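Local atomic coordinates of putative branched-chain amino acid ABC transporter (Rhodospirillum rubrum ATCC 11170, PDB entry 3HUT), a protein that probably binds branched-chain or related amino acids as the extracellular receptor component of an ABC transporter. Residues A[5-10]-A[291-296]; A[33-38]-A[44-49]. All blocks are in the same frame, centred on the assembly; numbering follows the deposited sequence.

Contact 1 of 2, residues A[5-10]-A[291-296]; sequences LLLGYE and AAVGRA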
loop_
_atom_site.group_PDB
_atom_site.type_symbol
_atom_site.label_atom_id
_atom_site.label_comp_id
_atom_site.label_asym_id
_atom_site.label_seq_id
_atom_site.Cartn_x
_atom_site.Cartn_y
_atom_site.Cartn_z
ATOM N N LEU A 5 1.952 -21.362 -19.081
ATOM C CA LEU A 5 0.842 -21.136 -18.159
ATOM C C LEU A 5 0.390 -19.698 -18.351
ATOM O O LEU A 5 1.211 -18.815 -18.600
ATOM C CB LEU A 5 1.282 -21.347 -16.707
ATOM C CG LEU A 5 1.581 -22.786 -16.286
ATOM C CD1 LEU A 5 2.137 -22.806 -14.866
ATOM C CD2 LEU A 5 0.305 -23.613 -16.374
ATOM N N LEU A 6 -0.912 -19.460 -18.224
ATOM C CA LEU A 6 -1.465 -18.128 -18.424
ATOM C C LEU A 6 -2.103 -17.461 -17.217
ATOM O O LEU A 6 -2.886 -18.072 -16.490
ATOM C CB LEU A 6 -2.515 -18.157 -19.536
ATOM C CG LEU A 6 -2.175 -17.624 -20.925
ATOM C CD1 LEU A 6 -1.069 -18.462 -21.547
ATOM C CD2 LEU A 6 -3.431 -17.654 -21.790
ATOM N N LEU A 7 -1.768 -16.188 -17.035
ATOM C CA LEU A 7 -2.336 -15.364 -15.977
ATOM C C LEU A 7 -2.949 -14.167 -16.693
ATOM O O LEU A 7 -2.398 -13.685 -17.683
ATOM C CB LEU A 7 -1.256 -14.861 -15.014
ATOM C CG LEU A 7 -0.538 -15.895 -14.144
ATOM C CD1 LEU A 7 0.564 -15.194 -13.365
ATOM C CD2 LEU A 7 -1.530 -16.561 -13.196
ATOM N N GLY A 8 -4.093 -13.698 -16.216
ATOM C CA GLY A 8 -4.702 -12.541 -16.839
ATOM C C GLY A 8 -4.333 -11.330 -16.009
ATOM O O GLY A 8 -4.005 -11.466 -14.835
ATOM N N TYR A 9 -4.344 -10.150 -16.611
ATOM C CA TYR A 9 -4.044 -8.942 -15.862
ATOM C C TYR A 9 -4.909 -7.823 -16.418
ATOM O O TYR A 9 -4.701 -7.373 -17.543
ATOM C CB TYR A 9 -2.557 -8.577 -15.986
ATOM C CG TYR A 9 -2.038 -7.640 -14.905
ATOM C CD1 TYR A 9 -0.684 -7.635 -14.555
ATOM C CD2 TYR A 9 -2.894 -6.771 -14.223
ATOM C CE1 TYR A 9 -0.197 -6.798 -13.545
ATOM C CE2 TYR A 9 -2.417 -5.931 -13.215
ATOM C CZ TYR A 9 -1.068 -5.952 -12.880
ATOM O OH TYR A 9 -0.596 -5.148 -11.865
ATOM N N GLU A 10 -5.910 -7.409 -15.647
ATOM C CA GLU A 10 -6.765 -6.315 -16.075
ATOM C C GLU A 10 -6.234 -5.062 -15.388
ATOM O O GLU A 10 -6.003 -5.056 -14.176
ATOM C CB GLU A 10 -8.231 -6.565 -15.697
ATOM C CG GLU A 10 -8.485 -6.887 -14.227
ATOM C CD GLU A 10 -9.970 -6.973 -13.909
ATOM O OE1 GLU A 10 -10.620 -5.911 -13.798
ATOM O OE2 GLU A 10 -10.495 -8.103 -13.786
ATOM N N ALA A 291 4.982 -16.789 -7.273
ATOM C CA ALA A 291 5.479 -17.696 -6.246
ATOM C C ALA A 291 4.389 -18.722 -5.931
ATOM O O ALA A 291 4.671 -19.905 -5.758
ATOM C CB ALA A 291 5.858 -16.921 -4.986
ATOM N N ALA A 292 3.144 -18.262 -5.869
ATOM C CA ALA A 292 2.019 -19.151 -5.582
ATOM C C ALA A 292 1.872 -20.182 -6.707
ATOM O O ALA A 292 1.637 -21.367 -6.452
ATOM C CB ALA A 292 0.737 -18.336 -5.439
ATOM N N VAL A 293 2.004 -19.730 -7.951
ATOM C CA VAL A 293 1.909 -20.640 -9.089
ATOM C C VAL A 293 3.059 -21.644 -8.975
ATOM O O VAL A 293 2.887 -22.838 -9.222
ATOM C CB VAL A 293 2.026 -19.885 -10.444
ATOM C CG1 VAL A 293 1.967 -20.880 -11.599
ATOM C CG2 VAL A 293 0.896 -18.864 -10.582
ATOM N N GLY A 294 4.230 -21.147 -8.593
ATOM C CA GLY A 294 5.386 -22.008 -8.433
ATOM C C GLY A 294 5.113 -23.137 -7.453
ATOM O O GLY A 294 5.491 -24.287 -7.691
ATOM N N ARG A 295 4.462 -22.817 -6.340
ATOM C CA ARG A 295 4.148 -23.837 -5.349
ATOM C C ARG A 295 3.050 -24.767 -5.851
ATOM O O ARG A 295 3.064 -25.960 -5.562
ATOM C CB ARG A 295 3.728 -23.192 -4.024
ATOM C CG ARG A 295 4.862 -22.456 -3.320
ATOM C CD ARG A 295 4.483 -22.111 -1.891
ATOM N NE ARG A 295 3.390 -21.148 -1.812
ATOM C CZ ARG A 295 3.539 -19.832 -1.939
ATOM N NH1 ARG A 295 4.742 -19.307 -2.155
ATOM N NH2 ARG A 295 2.482 -19.037 -1.829
ATOM N N ALA A 296 2.104 -24.223 -6.609
ATOM C CA ALA A 296 1.017 -25.030 -7.151
ATOM C C ALA A 296 1.554 -26.000 -8.204
ATOM O O ALA A 296 1.008 -27.087 -8.391
ATOM C CB ALA A 296 -0.058 -24.132 -7.757
#
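Val-293 meets the strand with both of its methyl groups, one for each of two leucines. Its CG1 lies 3.8 Å from CD1 of Leu-5, while its CG2 is 4.2 Å from CD2 of Leu-7, a looser touch. With CG1 anti to the backbone N (chi1 178°), the fork of the valine opens toward the strand, and a beta-branched residue suits this place because one short side chain can serve two partners. The CG1 methyl points almost straight at CD1 of Leu-5, so that the two side chains, coming from opposite sides, meet methyl to methyl. The leucines alternate along the strand and so project from the same face, whereas Leu-6 between them turns to the other. The closest pair of CA atoms, those of Leu-5 and Val-293, is 9.1 Å apart, a gap that extended side chains can fill. Further out, Met-289 and Leu-290 of the same helix touch Leu-7, and Leu-305 of helix 302-310 and Val-41 pack on Val-293. This is helix-on-sheet packing in the parallel-sheet lobe of the periplasmic-binding-protein fold: the last turns of helix 277-296 cover strand 5-11, which runs between strands 46-52 and 73-78, and pack on helix 302-310.

Contact 2 of 2, residues A[33-38]-A[44-49]; sequences DRFNAA and RPVDIL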
loop_
_atom_site.group_PDB
_atom_site.type_symbol
_atom_site.label_atom_id
_atom_site.label_comp_id
_atom_site.label_asym_id
_atom_site.label_seq_id
_atom_site.Cartn_x
_atom_site.Cartn_y
_atom_site.Cartn_z
ATOM N N ASP A 33 9.879 -11.510 -16.288
ATOM C CA ASP A 33 11.107 -11.875 -16.971
ATOM C C ASP A 33 12.075 -12.562 -16.016
ATOM O O ASP A 33 12.684 -13.572 -16.371
ATOM C CB ASP A 33 11.756 -10.641 -17.611
ATOM C CG ASP A 33 11.023 -10.180 -18.859
ATOM O OD1 ASP A 33 10.106 -10.896 -19.321
ATOM O OD2 ASP A 33 11.366 -9.102 -19.382
ATOM N N ARG A 34 12.203 -12.039 -14.796
ATOM C CA ARG A 34 13.108 -12.649 -13.821
ATOM C C ARG A 34 12.644 -14.052 -13.468
ATOM O O ARG A 34 13.443 -14.988 -13.427
ATOM C CB ARG A 34 13.183 -11.820 -12.536
ATOM C CG ARG A 34 13.705 -10.417 -12.728
ATOM C CD ARG A 34 14.113 -9.796 -11.403
ATOM N NE ARG A 34 14.130 -8.337 -11.473
ATOM C CZ ARG A 34 14.555 -7.541 -10.496
ATOM N NH1 ARG A 34 15.015 -8.058 -9.363
ATOM N NH2 ARG A 34 14.495 -6.224 -10.643
ATOM N N PHE A 35 11.348 -14.188 -13.207
ATOM C CA PHE A 35 10.760 -15.472 -12.849
ATOM C C PHE A 35 11.036 -16.518 -13.930
ATOM O O PHE A 35 11.547 -17.601 -13.641
ATOM C CB PHE A 35 9.248 -15.315 -12.652
ATOM C CG PHE A 35 8.566 -16.554 -12.138
ATOM C CD1 PHE A 35 8.664 -16.913 -10.797
ATOM C CD2 PHE A 35 7.827 -17.362 -12.997
ATOM C CE1 PHE A 35 8.031 -18.061 -10.317
ATOM C CE2 PHE A 35 7.194 -18.507 -12.530
ATOM C CZ PHE A 35 7.295 -18.859 -11.187
ATOM N N ASN A 36 10.699 -16.199 -15.175
ATOM C CA ASN A 36 10.922 -17.139 -16.264
ATOM C C ASN A 36 12.408 -17.424 -16.450
ATOM O O ASN A 36 12.799 -18.559 -16.728
ATOM C CB ASN A 36 10.316 -16.611 -17.566
ATOM C CG ASN A 36 8.795 -16.654 -17.558
ATOM O OD1 ASN A 36 8.196 -17.606 -17.060
ATOM N ND2 ASN A 36 8.166 -15.632 -18.124
ATOM N N ALA A 37 13.233 -16.398 -16.282
ATOM C CA ALA A 37 14.674 -16.557 -16.419
ATOM C C ALA A 37 15.186 -17.535 -15.366
ATOM O O ALA A 37 16.160 -18.250 -15.592
ATOM C CB ALA A 37 15.367 -15.214 -16.259
ATOM N N ALA A 38 14.519 -17.562 -14.216
ATOM C CA ALA A 38 14.905 -18.441 -13.120
ATOM C C ALA A 38 14.462 -19.888 -13.339
ATOM O O ALA A 38 14.824 -20.775 -12.565
ATOM C CB ALA A 38 14.332 -17.915 -11.810
ATOM N N ARG A 44 8.428 -24.764 -16.858
ATOM C CA ARG A 44 7.323 -24.283 -17.678
ATOM C C ARG A 44 7.174 -22.775 -17.493
ATOM O O ARG A 44 6.916 -22.300 -16.389
ATOM C CB ARG A 44 6.023 -24.983 -17.273
ATOM C CG ARG A 44 4.874 -24.748 -18.243
ATOM C CD ARG A 44 3.611 -25.476 -17.801
ATOM N NE ARG A 44 2.532 -25.290 -18.765
ATOM C CZ ARG A 44 1.341 -25.872 -18.688
ATOM N NH1 ARG A 44 1.061 -26.692 -17.681
ATOM N NH2 ARG A 44 0.434 -25.645 -19.628
ATOM N N PRO A 45 7.340 -22.001 -18.578
ATOM C CA PRO A 45 7.221 -20.541 -18.504
ATOM C C PRO A 45 5.809 -20.050 -18.211
ATOM O O PRO A 45 4.828 -20.787 -18.354
ATOM C CB PRO A 45 7.712 -20.089 -19.876
ATOM C CG PRO A 45 7.270 -21.211 -20.762
ATOM C CD PRO A 45 7.645 -22.430 -19.953
ATOM N N VAL A 46 5.720 -18.796 -17.788
ATOM C CA VAL A 46 4.441 -18.178 -17.487
ATOM C C VAL A 46 4.330 -16.929 -18.342
ATOM O O VAL A 46 5.308 -16.205 -18.519
ATOM C CB VAL A 46 4.336 -17.749 -16.004
ATOM C CG1 VAL A 46 2.961 -17.146 -15.741
ATOM C CG2 VAL A 46 4.578 -18.937 -15.088
ATOM N N ASP A 47 3.146 -16.685 -18.885
ATOM C CA ASP A 47 2.943 -15.491 -19.693
ATOM C C ASP A 47 1.732 -14.759 -19.152
ATOM O O ASP A 47 0.848 -15.367 -18.552
ATOM C CB ASP A 47 2.732 -15.854 -21.162
ATOM C CG ASP A 47 2.805 -14.642 -22.074
ATOM O OD1 ASP A 47 3.669 -13.767 -21.832
ATOM O OD2 ASP A 47 2.009 -14.568 -23.035
ATOM N N ILE A 48 1.702 -13.447 -19.350
ATOM C CA ILE A 48 0.593 -12.641 -18.874
ATOM C C ILE A 48 -0.219 -12.058 -20.028
ATOM O O ILE A 48 0.328 -11.499 -20.983
ATOM C CB ILE A 48 1.086 -11.483 -17.971
ATOM C CG1 ILE A 48 1.648 -12.049 -16.662
ATOM C CG2 ILE A 48 -0.051 -10.512 -17.698
ATOM C CD1 ILE A 48 2.262 -11.003 -15.750
ATOM N N LEU A 49 -1.531 -12.213 -19.931
ATOM C CA LEU A 49 -2.447 -11.685 -20.924
ATOM C C LEU A 49 -3.056 -10.429 -20.308
ATOM O O LEU A 49 -3.827 -10.502 -19.348
ATOM C CB LEU A 49 -3.538 -12.715 -21.230
ATOM C CG LEU A 49 -4.493 -12.433 -22.394
ATOM C CD1 LEU A 49 -5.290 -13.701 -22.716
ATOM C CD2 LEU A 49 -5.419 -11.285 -22.042
#
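Asn-36, near the end of helix 18-37, pairs its side-chain amide with the backbone of Val-46 at the start of strand 46-52, within the beta-alpha-beta unit formed by strand 5-11, this helix and strand 46-52. Two hydrogen bonds make the polar part. Val-46 N donates to OD1 of Asn-36 over 2.8 Å; the N-H...O angle is a fairly straight 164°, though the donor nitrogen lies 25° out of the plane of the Asn-36 carbonyl. In return Asn-36 ND2 donates to Val-46 O over 2.9 Å, in the plane of that carbonyl and close to its own amide plane. Beside the first bond, Pro-45 CA makes van der Waals contact with Asn-36 OD1 at 3.4 Å. Asparagine suits the place because one flat group offers acceptor and donor to a single residue's N and O, and the two bonds fix which way the amide is flipped. A leucine in its place would probably leave the N-H and carbonyl of Val-46 without these partners, with mainly apolar packing to hold the helix end here.

In that apolar part, Phe-35 has CG anti to its backbone N (chi1 -174°), which carries the ring toward the strand. A wide, flat ring can lay its edge against the branched Val-46 while also touching Leu-290 and Val-41. There Val-46 CG2 sits near the ring plane, 3.7 Å from Phe-35 CE2.

Overall arrangement
From the N terminus the chain enters strand 5-11, passes through helix 18-37 and turns back into strand 46-52, which lies beside the first strand in the parallel sheet. Contact 2 closes the short loop between that helix and the second strand, with five residues between its segments. Contact 1 closes a far longer one: 280 residues, including many helices and strands of both sheets, pass before helix 277-296 returns to strand 5-11. Contact 2 is nested inside this loop, and the two centres are about 9 Å apart. Backbone pairing joins them directly, with Leu-7 O 2.8 Å from Leu-49 N. Together they bring an early helix and a late one to neighbouring strands of one sheet.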